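Local coordinates for protein SusD homolog (Bacteroides thetaiotaomicron, PDB 3SGH) that probably binds glycans at the cell surface as a SusD-like outer-membrane lipoprotein, built around an alpha-alpha superhelix, at residues Asn19-Met24 with Ala103-Thr108; Cys30-Ala35 with Gly233-Asn238; Gly71-Ser76 with Arg455-Thr460; Gly224-Asp229 with Met317-Ala322. One frame throughout, in Å; residues are numbered along the deposited sequence. Where two conformers were deposited one is given.

Contact 1: residues Asn19-Met24 with Ala103-Thr108; sequences NLLSTM and AMAQLT
L21 and M24 of helix 17-24 settle against M104, A105 and T108 of helix 100-120 in a buried contact that no hydrogen bond crosses. L21 spreads its two methyls over neighbouring residues. L21 CD1 rests on M104 CB at 3.9 Å, the two side chains crossing at about a right angle, while L21 CD2 drops onto the backbone, 3.6 Å from A105 N. CB of L21 does not point at the partner helix, but with CG anti to the carbonyl carbon (chi1 -75°) the branched end of the chain still comes nearer to it. One turn on, selenomethionine M24 faces the other helix directly; its bend at chi3 brings CE to within 3.6 Å of A105 O, and SE lies 4.2 Å from A105 CB. The small A105 is thus touched by both L21 and M24. T108 completes the row with its methyl, CG2 coming to 3.3 Å from M24 O. The hydroxyl of T108 is turned elsewhere: OG1 donates to M104 O at 2.7 Å, a carbonyl that also accepts from T108 N on the opposite face of its plane, and Y28 OH is a further partner of OG1. This fixes the rotation that presents CG2 to M24. The short helical segments run nearly parallel, at 12°, their axes 10.2 Å apart at closest approach. Such packing of helices distant in sequence belongs to the alpha-alpha superhelix of the SusD-like fold. Helix 87-95 adds V91 against A105, helix 181-198 meets M104 through W184, and helix 140-162 covers A103 and Q106.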
loop_
_atom_site.group_PDB
_atom_site.type_symbol
_atom_site.label_atom_id
_atom_site.label_comp_id
_atom_site.label_asym_id
_atom_site.label_seq_id
_atom_site.Cartn_x
_atom_site.Cartn_y
_atom_site.Cartn_z
ATOM N N ASN A 19 -20.188 -0.474 -17.427
ATOM C CA ASN A 19 -20.420 0.707 -16.616
ATOM C C ASN A 19 -20.385 0.432 -15.098
ATOM O O ASN A 19 -20.028 1.323 -14.320
ATOM C CB ASN A 19 -21.732 1.396 -17.010
ATOM C CG ASN A 19 -21.715 1.957 -18.452
ATOM O OD1 ASN A 19 -20.900 1.555 -19.324
ATOM N ND2 ASN A 19 -22.640 2.861 -18.715
ATOM N N LEU A 20 -20.695 -0.801 -14.671
ATOM C CA LEU A 20 -20.593 -1.132 -13.240
ATOM C C LEU A 20 -19.119 -1.225 -12.801
ATOM O O LEU A 20 -18.827 -1.077 -11.625
ATOM C CB LEU A 20 -21.306 -2.441 -12.919
ATOM C CG LEU A 20 -22.823 -2.396 -13.196
ATOM C CD1 LEU A 20 -23.300 -3.799 -13.516
ATOM C CD2 LEU A 20 -23.523 -1.733 -12.012
ATOM N N LEU A 21 -18.198 -1.458 -13.748
ATOM C CA LEU A 21 -16.771 -1.487 -13.411
ATOM C C LEU A 21 -16.320 -0.139 -12.907
ATOM O O LEU A 21 -15.456 -0.081 -12.054
ATOM C CB LEU A 21 -15.911 -1.837 -14.622
ATOM C CG LEU A 21 -15.837 -3.242 -15.155
ATOM C CD1 LEU A 21 -14.891 -3.154 -16.357
ATOM C CD2 LEU A 21 -15.329 -4.241 -14.104
ATOM N N SER A 22 -16.898 0.950 -13.409
ATOM C CA SER A 22 -16.369 2.283 -13.055
ATOM C C SER A 22 -16.380 2.544 -11.563
ATOM O O SER A 22 -15.426 3.124 -11.031
ATOM C CB SER A 22 -17.138 3.418 -13.774
ATOM O OG SER A 22 -16.954 3.262 -15.178
ATOM N N THR A 23 -17.438 2.176 -10.854
ATOM C CA THR A 23 -17.467 2.343 -9.406
ATOM C C THR A 23 -16.435 1.457 -8.735
ATOM O O THR A 23 -15.741 1.882 -7.826
ATOM C CB THR A 23 -18.800 1.931 -8.807
ATOM O OG1 THR A 23 -19.850 2.244 -9.731
ATOM C CG2 THR A 23 -19.000 2.621 -7.467
HETATM N N MSE A 24 -16.365 0.207 -9.201
HETATM C CA MSE A 24 -15.461 -0.784 -8.595
HETATM C C MSE A 24 -14.028 -0.284 -8.674
HETATM O O MSE A 24 -13.222 -0.483 -7.749
HETATM C CB MSE A 24 -15.559 -2.161 -9.281
HETATM C CG MSE A 24 -16.938 -2.775 -9.249
HETATM SE SE MSE A 24 -16.970 -4.469 -10.134
HETATM C CE MSE A 24 -15.962 -5.401 -8.813
ATOM N N ALA A 103 -13.513 -10.663 -16.271
ATOM C CA ALA A 103 -12.120 -10.721 -15.851
ATOM C C ALA A 103 -11.767 -9.446 -15.073
ATOM O O ALA A 103 -11.138 -9.509 -14.008
ATOM C CB ALA A 103 -11.221 -10.877 -17.054
HETATM N N MSE A 104 -12.141 -8.281 -15.610
HETATM C CA MSE A 104 -11.829 -7.024 -14.921
HETATM C C MSE A 104 -12.548 -6.893 -13.588
HETATM O O MSE A 104 -12.016 -6.298 -12.658
HETATM C CB MSE A 104 -12.104 -5.810 -15.817
HETATM C CG MSE A 104 -11.164 -5.743 -16.999
HETATM SE SE MSE A 104 -9.355 -5.487 -16.522
HETATM C CE MSE A 104 -9.633 -4.167 -15.090
ATOM N N ALA A 105 -13.770 -7.437 -13.491
ATOM C CA ALA A 105 -14.515 -7.402 -12.222
ATOM C C ALA A 105 -13.828 -8.296 -11.186
ATOM O O ALA A 105 -13.676 -7.917 -10.039
ATOM C CB ALA A 105 -15.980 -7.810 -12.445
ATOM N N GLN A 106 -13.319 -9.436 -11.625
ATOM C CA GLN A 106 -12.566 -10.338 -10.759
ATOM C C GLN A 106 -11.268 -9.709 -10.274
ATOM O O GLN A 106 -10.944 -9.761 -9.082
ATOM C CB GLN A 106 -12.219 -11.604 -11.540
ATOM C CG GLN A 106 -13.352 -12.559 -11.668
ATOM C CD GLN A 106 -12.880 -13.920 -12.149
ATOM O OE1 GLN A 106 -12.237 -14.025 -13.191
ATOM N NE2 GLN A 106 -13.170 -14.945 -11.372
ATOM N N LEU A 107 -10.525 -9.151 -11.209
ATOM C CA LEU A 107 -9.254 -8.467 -10.869
ATOM C C LEU A 107 -9.466 -7.314 -9.863
ATOM O O LEU A 107 -8.721 -7.141 -8.914
ATOM C CB LEU A 107 -8.579 -7.979 -12.119
ATOM C CG LEU A 107 -7.293 -7.155 -11.938
ATOM C CD1 LEU A 107 -6.187 -7.978 -11.255
ATOM C CD2 LEU A 107 -6.843 -6.650 -13.358
ATOM N N THR A 108 -10.491 -6.534 -10.095
ATOM C CA THR A 108 -10.788 -5.381 -9.281
ATOM C C THR A 108 -11.254 -5.781 -7.871
ATOM O O THR A 108 -10.811 -5.162 -6.880
ATOM C CB THR A 108 -11.770 -4.423 -9.997
ATOM O OG1 THR A 108 -11.270 -4.094 -11.309
ATOM C CG2 THR A 108 -11.925 -3.124 -9.196
#

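Contact 2: residues Cys30-Ala35 with Gly233-Asn238; sequences CPQQNA and GGINEN
The entry into helix 33-40, where P31 leads to the N-cap residue Q32, lies against G233 and I235 in the loop between strand 227-229 and helix 239-245. The P31 ring meets bare backbone: its CG is 3.7 Å from G233 N and nearly as close to G233 CA, an approach permitted by the absence of a side chain on the glycine. I235 reaches across with the end of its longer branch, placing CD1 3.5 Å from Q32 CA and against Q32 CB, in a more exposed part of the contact.

Q32 then folds back over its own helix. Its chain bends at chi2 (-87°), and OE1 accepts from A35 N at 3.0 Å, nearly along the C=O axis, and more weakly from N34 N. This is side-chain N-capping, with the amide further steadied by NE2 donating to N34 OD1 at 3.1 Å. An alanine at Q32 would probably leave the N-H groups of N34 and A35 without this acceptor and N34 OD1 without its donor, while the CB contact with I235 would survive.

A second helix starts on the other side, where N238 OD1 caps A241 N of helix 239-245 and N238 ND2 bonds to L312 O and I306 O. Between the two helix starts, one water donates to P31 O at 2.7 Å and to E237 O at 3.0 Å, the one polar link across the two segments.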
loop_
_atom_site.group_PDB
_atom_site.type_symbol
_atom_site.label_atom_id
_atom_site.label_comp_id
_atom_site.label_asym_id
_atom_site.label_seq_id
_atom_site.Cartn_x
_atom_site.Cartn_y
_atom_site.Cartn_z
ATOM N N CYS A 30 -8.446 5.150 -4.837
ATOM C CA CYS A 30 -9.306 5.964 -3.932
ATOM C C CYS A 30 -9.169 7.478 -4.144
ATOM O O CYS A 30 -8.755 8.197 -3.223
ATOM C CB CYS A 30 -9.014 5.618 -2.479
ATOM S SG CYS A 30 -9.640 3.940 -2.067
ATOM N N PRO A 31 -9.526 7.977 -5.338
ATOM C CA PRO A 31 -9.442 9.423 -5.603
ATOM C C PRO A 31 -10.451 10.346 -4.887
ATOM O O PRO A 31 -10.141 11.530 -4.658
ATOM C CB PRO A 31 -9.629 9.510 -7.107
ATOM C CG PRO A 31 -10.459 8.310 -7.450
ATOM C CD PRO A 31 -9.973 7.220 -6.531
ATOM N N GLN A 32 -11.649 9.851 -4.592
ATOM C CA GLN A 32 -12.643 10.695 -3.954
ATOM C C GLN A 32 -12.084 11.148 -2.601
ATOM O O GLN A 32 -11.430 10.378 -1.885
ATOM C CB GLN A 32 -13.956 9.949 -3.829
ATOM C CG GLN A 32 -15.156 10.818 -3.421
ATOM C CD GLN A 32 -15.334 10.986 -1.945
ATOM O OE1 GLN A 32 -14.787 10.209 -1.135
ATOM N NE2 GLN A 32 -16.134 11.980 -1.568
ATOM N N GLN A 33 -12.383 12.376 -2.204
ATOM C CA GLN A 33 -11.683 12.976 -1.094
ATOM C C GLN A 33 -11.783 12.186 0.221
ATOM O O GLN A 33 -10.788 12.088 0.938
ATOM C CB GLN A 33 -12.105 14.446 -0.903
ATOM C CG GLN A 33 -13.561 14.611 -0.488
ATOM C CD GLN A 33 -14.093 15.974 -0.812
ATOM O OE1 GLN A 33 -13.978 16.456 -1.964
ATOM N NE2 GLN A 33 -14.631 16.642 0.192
ATOM N N ASN A 34 -12.958 11.616 0.531
ATOM C CA ASN A 34 -13.109 10.847 1.773
ATOM C C ASN A 34 -12.523 9.448 1.669
ATOM O O ASN A 34 -11.917 8.981 2.620
ATOM C CB ASN A 34 -14.577 10.779 2.157
ATOM C CG ASN A 34 -15.200 12.180 2.248
ATOM O OD1 ASN A 34 -16.107 12.507 1.500
ATOM N ND2 ASN A 34 -14.648 13.018 3.107
ATOM N N ALA A 35 -12.679 8.798 0.525
ATOM C CA ALA A 35 -11.985 7.527 0.251
ATOM C C ALA A 35 -10.476 7.721 0.398
ATOM O O ALA A 35 -9.814 6.895 1.005
ATOM C CB ALA A 35 -12.318 7.036 -1.181
ATOM N N GLY A 233 -11.077 9.048 -11.054
ATOM C CA GLY A 233 -12.400 8.476 -10.783
ATOM C C GLY A 233 -13.518 9.303 -11.404
ATOM O O GLY A 233 -14.651 9.286 -10.931
ATOM N N GLY A 234 -13.181 10.014 -12.478
ATOM C CA GLY A 234 -14.100 10.928 -13.140
ATOM C C GLY A 234 -14.265 12.264 -12.430
ATOM O O GLY A 234 -15.013 13.152 -12.916
ATOM N N ILE A 235 -13.569 12.451 -11.316
ATOM C CA ILE A 235 -13.646 13.697 -10.546
ATOM C C ILE A 235 -12.691 14.749 -11.149
ATOM O O ILE A 235 -12.905 15.954 -11.015
ATOM C CB ILE A 235 -13.305 13.440 -9.056
ATOM C CG1 ILE A 235 -14.215 12.353 -8.462
ATOM C CG2 ILE A 235 -13.359 14.739 -8.261
ATOM C CD1 ILE A 235 -13.669 11.772 -7.144
ATOM N N ASN A 236 -11.668 14.265 -11.851
ATOM C CA ASN A 236 -10.656 15.097 -12.535
ATOM C C ASN A 236 -9.887 16.053 -11.619
ATOM O O ASN A 236 -9.291 17.059 -12.055
ATOM C CB ASN A 236 -11.274 15.761 -13.759
ATOM C CG ASN A 236 -11.550 14.726 -14.868
ATOM O OD1 ASN A 236 -10.617 14.221 -15.534
ATOM N ND2 ASN A 236 -12.806 14.392 -15.036
ATOM N N GLU A 237 -9.920 15.723 -10.347
ATOM C CA GLU A 237 -9.066 16.344 -9.345
ATOM C C GLU A 237 -8.816 15.343 -8.239
ATOM O O GLU A 237 -9.708 14.549 -7.888
ATOM C CB GLU A 237 -9.637 17.667 -8.835
ATOM C CG GLU A 237 -10.934 17.593 -8.151
ATOM C CD GLU A 237 -11.443 18.979 -7.707
ATOM O OE1 GLU A 237 -11.894 19.769 -8.578
ATOM O OE2 GLU A 237 -11.390 19.260 -6.488
ATOM N N ASN A 238 -7.599 15.353 -7.684
ATOM C CA ASN A 238 -7.242 14.286 -6.786
ATOM C C ASN A 238 -7.650 14.592 -5.342
ATOM O O ASN A 238 -7.799 15.748 -4.943
ATOM C CB ASN A 238 -5.774 13.848 -6.938
ATOM C CG ASN A 238 -4.775 14.893 -6.449
ATOM O OD1 ASN A 238 -4.742 15.168 -5.258
ATOM N ND2 ASN A 238 -3.890 15.403 -7.354
HETATM O O HOH W 1 -11.097 13.996 -5.299
#

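Contact 3: residues Gly71-Ser76 with Arg455-Thr460; sequences GHNDSS and RRLRFT
N73, on helix 70-73, lays its side-chain amide against the backbone of R458 and bonds to both of its polar atoms. OD1 accepts from R458 N at 3.0 Å, in the carbonyl plane and on a lone pair. ND2 donates to R458 O, also at 3.0 Å, although it stands well above the plane of that carbonyl. CG of N73 is anti to the backbone N (chi1 178°), on a CB that points to the loop, and OD1 also touches L457 CB. A second bond from ND2, 2.9 Å to D74 OD1, lies within the amide plane and further fixes the rotation of the group. The R458 guanidinium lies with one face over N73 CG, offset toward its rim, and NH2 is 3.8 Å from N73 CB, while its NE is bonded to N485 OD1. An alanine at N73 would probably strand R458 N and R458 O without their mates and deprive D74 OD1 of its N-H partner.

D74 crosses T460 obliquely, with D74 CG 3.5 Å from T460 CB. Its OD1 also takes a water at 2.7 Å, which reaches R458 NH1 and F459 O only weakly, and its OD2 accepts from R461 N. Farther on, S76 OG is bonded to W43 NE1 and touches L457 CD2 at 4.1 Å.

The arrangement is that of an asparagine amide imitating a backbone pairing partner for an extended loop residue, placed just ahead of the helix 461-466 start that T460 N-caps.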
loop_
_atom_site.group_PDB
_atom_site.type_symbol
_atom_site.label_atom_id
_atom_site.label_comp_id
_atom_site.label_asym_id
_atom_site.label_seq_id
_atom_site.Cartn_x
_atom_site.Cartn_y
_atom_site.Cartn_z
ATOM N N GLY A 71 -15.490 4.206 14.524
ATOM C CA GLY A 71 -15.781 4.833 13.226
ATOM C C GLY A 71 -14.579 4.939 12.304
ATOM O O GLY A 71 -14.682 4.644 11.099
ATOM N N HIS A 72 -13.442 5.367 12.856
ATOM C CA HIS A 72 -12.197 5.443 12.111
ATOM C C HIS A 72 -11.732 4.043 11.768
ATOM O O HIS A 72 -11.448 3.756 10.618
ATOM C CB HIS A 72 -11.134 6.211 12.884
ATOM C CG HIS A 72 -11.405 7.666 12.938
ATOM N ND1 HIS A 72 -10.577 8.557 13.572
ATOM C CD2 HIS A 72 -12.408 8.396 12.389
ATOM C CE1 HIS A 72 -11.073 9.774 13.433
ATOM N NE2 HIS A 72 -12.182 9.708 12.710
ATOM N N ASN A 73 -11.691 3.147 12.735
ATOM C CA ASN A 73 -11.286 1.781 12.418
ATOM C C ASN A 73 -12.101 1.161 11.244
ATOM O O ASN A 73 -11.537 0.590 10.336
ATOM C CB ASN A 73 -11.447 0.873 13.622
ATOM C CG ASN A 73 -11.067 -0.569 13.306
ATOM O OD1 ASN A 73 -9.891 -0.935 13.385
ATOM N ND2 ASN A 73 -12.044 -1.371 12.904
ATOM N N ASP A 74 -13.416 1.278 11.331
ATOM C CA ASP A 74 -14.342 0.605 10.415
ATOM C C ASP A 74 -14.446 1.242 9.040
ATOM O O ASP A 74 -15.143 0.718 8.169
ATOM C CB ASP A 74 -15.761 0.630 11.038
ATOM C CG ASP A 74 -15.865 -0.149 12.373
ATOM O OD1 ASP A 74 -14.847 -0.754 12.833
ATOM O OD2 ASP A 74 -16.992 -0.175 12.947
ATOM N N SER A 75 -13.802 2.379 8.822
ATOM C CA SER A 75 -13.958 3.083 7.539
ATOM C C SER A 75 -13.559 2.278 6.316
ATOM O O SER A 75 -14.227 2.326 5.256
ATOM C CB SER A 75 -13.152 4.400 7.562
ATOM O OG SER A 75 -13.757 5.329 8.429
ATOM N N SER A 76 -12.420 1.609 6.409
ATOM C CA SER A 76 -11.858 0.913 5.254
ATOM C C SER A 76 -12.787 -0.186 4.757
ATOM O O SER A 76 -13.016 -0.304 3.530
ATOM C CB SER A 76 -10.472 0.342 5.587
ATOM O OG SER A 76 -9.534 1.389 5.836
ATOM N N ARG A 455 -0.884 -3.843 14.480
ATOM C CA ARG A 455 -0.608 -5.040 13.699
ATOM C C ARG A 455 -1.729 -5.344 12.667
ATOM O O ARG A 455 -1.488 -6.044 11.686
ATOM C CB ARG A 455 -0.347 -6.198 14.620
ATOM C CG ARG A 455 0.756 -5.961 15.617
ATOM C CD ARG A 455 2.127 -5.574 15.006
ATOM N NE ARG A 455 2.671 -6.635 14.150
ATOM C CZ ARG A 455 3.812 -6.573 13.454
ATOM N NH1 ARG A 455 4.551 -5.476 13.448
ATOM N NH2 ARG A 455 4.237 -7.617 12.745
ATOM N N ARG A 456 -2.920 -4.801 12.916
ATOM C CA ARG A 456 -4.098 -4.978 12.066
ATOM C C ARG A 456 -5.208 -3.996 12.450
ATOM O O ARG A 456 -5.187 -3.415 13.535
ATOM C CB ARG A 456 -4.664 -6.399 12.193
ATOM C CG ARG A 456 -5.317 -6.739 13.505
ATOM C CD ARG A 456 -5.712 -8.182 13.620
ATOM N NE ARG A 456 -7.017 -8.409 12.987
ATOM C CZ ARG A 456 -8.183 -8.250 13.607
ATOM N NH1 ARG A 456 -8.236 -7.806 14.869
ATOM N NH2 ARG A 456 -9.317 -8.496 12.956
ATOM N N LEU A 457 -6.183 -3.841 11.561
ATOM C CA LEU A 457 -7.449 -3.218 11.926
ATOM C C LEU A 457 -8.384 -4.317 12.453
ATOM O O LEU A 457 -8.209 -5.482 12.132
ATOM C CB LEU A 457 -8.060 -2.508 10.712
ATOM C CG LEU A 457 -7.566 -1.078 10.460
ATOM C CD1 LEU A 457 -6.050 -0.957 10.433
ATOM C CD2 LEU A 457 -8.195 -0.548 9.159
ATOM N N ARG A 458 -9.383 -3.922 13.238
ATOM C CA ARG A 458 -10.326 -4.829 13.834
ATOM C C ARG A 458 -11.547 -4.995 12.937
ATOM O O ARG A 458 -11.785 -4.177 12.028
ATOM C CB ARG A 458 -10.763 -4.304 15.209
ATOM C CG ARG A 458 -9.663 -4.342 16.253
ATOM C CD ARG A 458 -10.109 -3.769 17.607
ATOM N NE ARG A 458 -10.253 -2.303 17.489
ATOM C CZ ARG A 458 -11.401 -1.652 17.338
ATOM N NH1 ARG A 458 -12.560 -2.305 17.311
ATOM N NH2 ARG A 458 -11.410 -0.334 17.195
ATOM N N PHE A 459 -12.305 -6.051 13.224
ATOM C CA PHE A 459 -13.605 -6.306 12.607
ATOM C C PHE A 459 -14.551 -5.125 12.969
ATOM O O PHE A 459 -14.389 -4.461 14.013
ATOM C CB PHE A 459 -14.159 -7.654 13.094
ATOM C CG PHE A 459 -13.279 -8.858 12.760
ATOM C CD1 PHE A 459 -12.618 -8.942 11.559
ATOM C CD2 PHE A 459 -13.194 -9.908 13.650
ATOM C CE1 PHE A 459 -11.872 -10.081 11.229
ATOM C CE2 PHE A 459 -12.464 -11.044 13.347
ATOM C CZ PHE A 459 -11.801 -11.135 12.159
ATOM N N THR A 460 -15.524 -4.857 12.108
ATOM C CA THR A 460 -16.358 -3.673 12.265
ATOM C C THR A 460 -17.582 -3.845 13.155
ATOM O O THR A 460 -18.112 -4.957 13.323
ATOM C CB THR A 460 -16.886 -3.205 10.906
ATOM O OG1 THR A 460 -17.810 -4.192 10.418
ATOM C CG2 THR A 460 -15.705 -2.962 9.907
HETATM O O HOH W 2 -14.893 -1.456 15.447
#

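Contact 4: residues Gly224-Asp229 with Met317-Ala322; sequences GDSSYD and MYAAEA
S227 and M317 form an antiparallel hydrogen-bonded pair, the backbone core of this contact. S227 N donates to M317 O at 2.8 Å, and M317 N returns a longer bond of 3.2 Å to S227 O. Just before the pair, S226 uses its side chain: OG accepts from A319 N at 2.9 Å, the bond bent only moderately (158°). With OG anti to the carbonyl carbon (chi1 -65°), the hydroxyl lies over the start of helix 319-331 and also against A319 CB. The same OG is bonded to E354 OE1 of helix 340-354, and Y228 OH to E354 OE2, so one carboxylate grips both residues.

S226 CA adds a CA-H...O contact to M317 O at 3.4 Å. The tyrosines pack next: the edge of Y318 is turned toward the face of Y228 in an offset T-shaped pair, centroids 5.8 Å apart and planes at 74°. Y228 OH lies in the plane of the Y318 ring at its edge, 3.3 Å from CE1, and Y318 OH is held by Y419 O. On the sheet face shared by S227 and M317, helix 181-198 packs with F187 against S227 and T190 against selenomethionine M317.

Together these features make a short two-stranded antiparallel sheet, strands 227-229 and 314-317, whose second strand leads through Y318 into helix 319-331, with a serine hydroxyl at its first N-H.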
loop_
_atom_site.group_PDB
_atom_site.type_symbol
_atom_site.label_atom_id
_atom_site.label_comp_id
_atom_site.label_asym_id
_atom_site.label_seq_id
_atom_site.Cartn_x
_atom_site.Cartn_y
_atom_site.Cartn_z
ATOM N N GLY A 224 6.040 3.007 -18.815
ATOM C CA GLY A 224 4.777 3.047 -19.573
ATOM C C GLY A 224 3.770 1.999 -19.127
ATOM O O GLY A 224 2.613 2.032 -19.511
ATOM N N ASP A 225 4.227 1.045 -18.329
ATOM C CA ASP A 225 3.370 0.014 -17.801
ATOM C C ASP A 225 2.634 0.401 -16.501
ATOM O O ASP A 225 1.655 -0.257 -16.097
ATOM C CB ASP A 225 4.201 -1.246 -17.518
ATOM C CG ASP A 225 4.817 -1.868 -18.771
ATOM O OD1 ASP A 225 4.318 -1.631 -19.874
ATOM O OD2 ASP A 225 5.823 -2.635 -18.650
ATOM N N SER A 226 3.126 1.431 -15.822
ATOM C CA SER A 226 2.592 1.830 -14.535
ATOM C C SER A 226 1.136 2.229 -14.646
ATOM O O SER A 226 0.717 2.780 -15.665
ATOM C CB SER A 226 3.397 3.011 -13.980
ATOM O OG SER A 226 4.766 2.581 -13.716
ATOM N N SER A 227 0.378 1.979 -13.586
ATOM C CA SER A 227 -1.043 2.297 -13.538
ATOM C C SER A 227 -1.320 3.519 -12.692
ATOM O O SER A 227 -0.921 3.565 -11.488
ATOM C CB SER A 227 -1.829 1.128 -12.928
ATOM O OG SER A 227 -3.200 1.468 -12.835
ATOM N N TYR A 228 -2.038 4.456 -13.309
ATOM C CA TYR A 228 -2.578 5.663 -12.647
ATOM C C TYR A 228 -4.094 5.840 -12.924
ATOM O O TYR A 228 -4.578 5.470 -13.991
ATOM C CB TYR A 228 -1.917 6.889 -13.178
ATOM C CG TYR A 228 -0.452 7.068 -12.862
ATOM C CD1 TYR A 228 0.511 6.474 -13.662
ATOM C CD2 TYR A 228 -0.037 7.900 -11.838
ATOM C CE1 TYR A 228 1.875 6.641 -13.397
ATOM C CE2 TYR A 228 1.322 8.137 -11.611
ATOM C CZ TYR A 228 2.266 7.489 -12.391
ATOM O OH TYR A 228 3.609 7.679 -12.173
ATOM N N ASP A 229 -4.826 6.403 -11.968
ATOM C CA ASP A 229 -6.256 6.676 -12.168
ATOM C C ASP A 229 -6.292 8.022 -12.888
ATOM O O ASP A 229 -6.325 9.076 -12.270
ATOM C CB ASP A 229 -7.009 6.683 -10.828
ATOM C CG ASP A 229 -8.527 6.731 -10.996
ATOM O OD1 ASP A 229 -8.995 7.225 -12.065
ATOM O OD2 ASP A 229 -9.216 6.321 -10.055
HETATM N N MSE A 317 -0.044 1.491 -9.214
HETATM C CA MSE A 317 1.046 0.560 -9.097
HETATM C C MSE A 317 2.117 0.911 -10.091
HETATM O O MSE A 317 1.808 1.130 -11.275
HETATM C CB MSE A 317 0.520 -0.850 -9.365
HETATM C CG MSE A 317 1.597 -1.924 -9.271
HETATM SE SE MSE A 317 0.849 -3.684 -9.859
HETATM C CE MSE A 317 -0.143 -3.929 -8.329
ATOM N N TYR A 318 3.359 0.955 -9.637
ATOM C CA TYR A 318 4.475 1.385 -10.457
ATOM C C TYR A 318 5.304 0.237 -10.974
ATOM O O TYR A 318 5.475 -0.776 -10.295
ATOM C CB TYR A 318 5.410 2.266 -9.643
ATOM C CG TYR A 318 4.858 3.573 -9.116
ATOM C CD1 TYR A 318 4.444 4.578 -9.955
ATOM C CD2 TYR A 318 4.735 3.784 -7.775
ATOM C CE1 TYR A 318 3.984 5.781 -9.483
ATOM C CE2 TYR A 318 4.292 5.022 -7.292
ATOM C CZ TYR A 318 3.941 6.015 -8.141
ATOM O OH TYR A 318 3.503 7.226 -7.601
ATOM N N ALA A 319 5.877 0.420 -12.169
ATOM C CA ALA A 319 6.727 -0.599 -12.761
ATOM C C ALA A 319 7.898 -0.960 -11.815
ATOM O O ALA A 319 8.320 -2.131 -11.759
ATOM C CB ALA A 319 7.237 -0.164 -14.146
ATOM N N ALA A 320 8.401 0.038 -11.070
ATOM C CA ALA A 320 9.493 -0.194 -10.106
ATOM C C ALA A 320 9.163 -1.311 -9.107
ATOM O O ALA A 320 10.051 -2.070 -8.716
ATOM C CB ALA A 320 9.867 1.132 -9.362
ATOM N N GLU A 321 7.895 -1.423 -8.697
ATOM C CA GLU A 321 7.511 -2.420 -7.692
ATOM C C GLU A 321 7.778 -3.829 -8.213
ATOM O O GLU A 321 8.223 -4.687 -7.445
ATOM C CB GLU A 321 6.038 -2.283 -7.298
ATOM C CG GLU A 321 5.687 -3.158 -6.109
ATOM C CD GLU A 321 4.229 -3.087 -5.654
ATOM O OE1 GLU A 321 3.489 -2.210 -6.135
ATOM O OE2 GLU A 321 3.865 -3.886 -4.750
ATOM N N ALA A 322 7.518 -4.062 -9.512
ATOM C CA ALA A 322 7.775 -5.397 -10.096
ATOM C C ALA A 322 9.244 -5.778 -10.049
ATOM O O ALA A 322 9.592 -6.982 -9.863
ATOM C CB ALA A 322 7.245 -5.504 -11.542
#

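Contacts 2 and 4 touch directly: P31 CG of contact 2 packs 3.5 Å from D229 OD2 of contact 4, and D229 OD1 is bonded to G233 N; the chain passes from strand 227-229 through a short loop into contact 2. Their centres are 19 Å apart. Contact 1 touches none of the others, yet its helix 100-120 runs on to L119 and Q120, which pack on contact 3; the centres of contacts 1 and 3 are about 24 Å apart. Helix 181-198 likewise meets both contact 1 and contact 4. Contacts 3 and 4 lie on opposite sides of the chain's centre, about 28 Å between centres. A glycan site cannot be placed from these contacts.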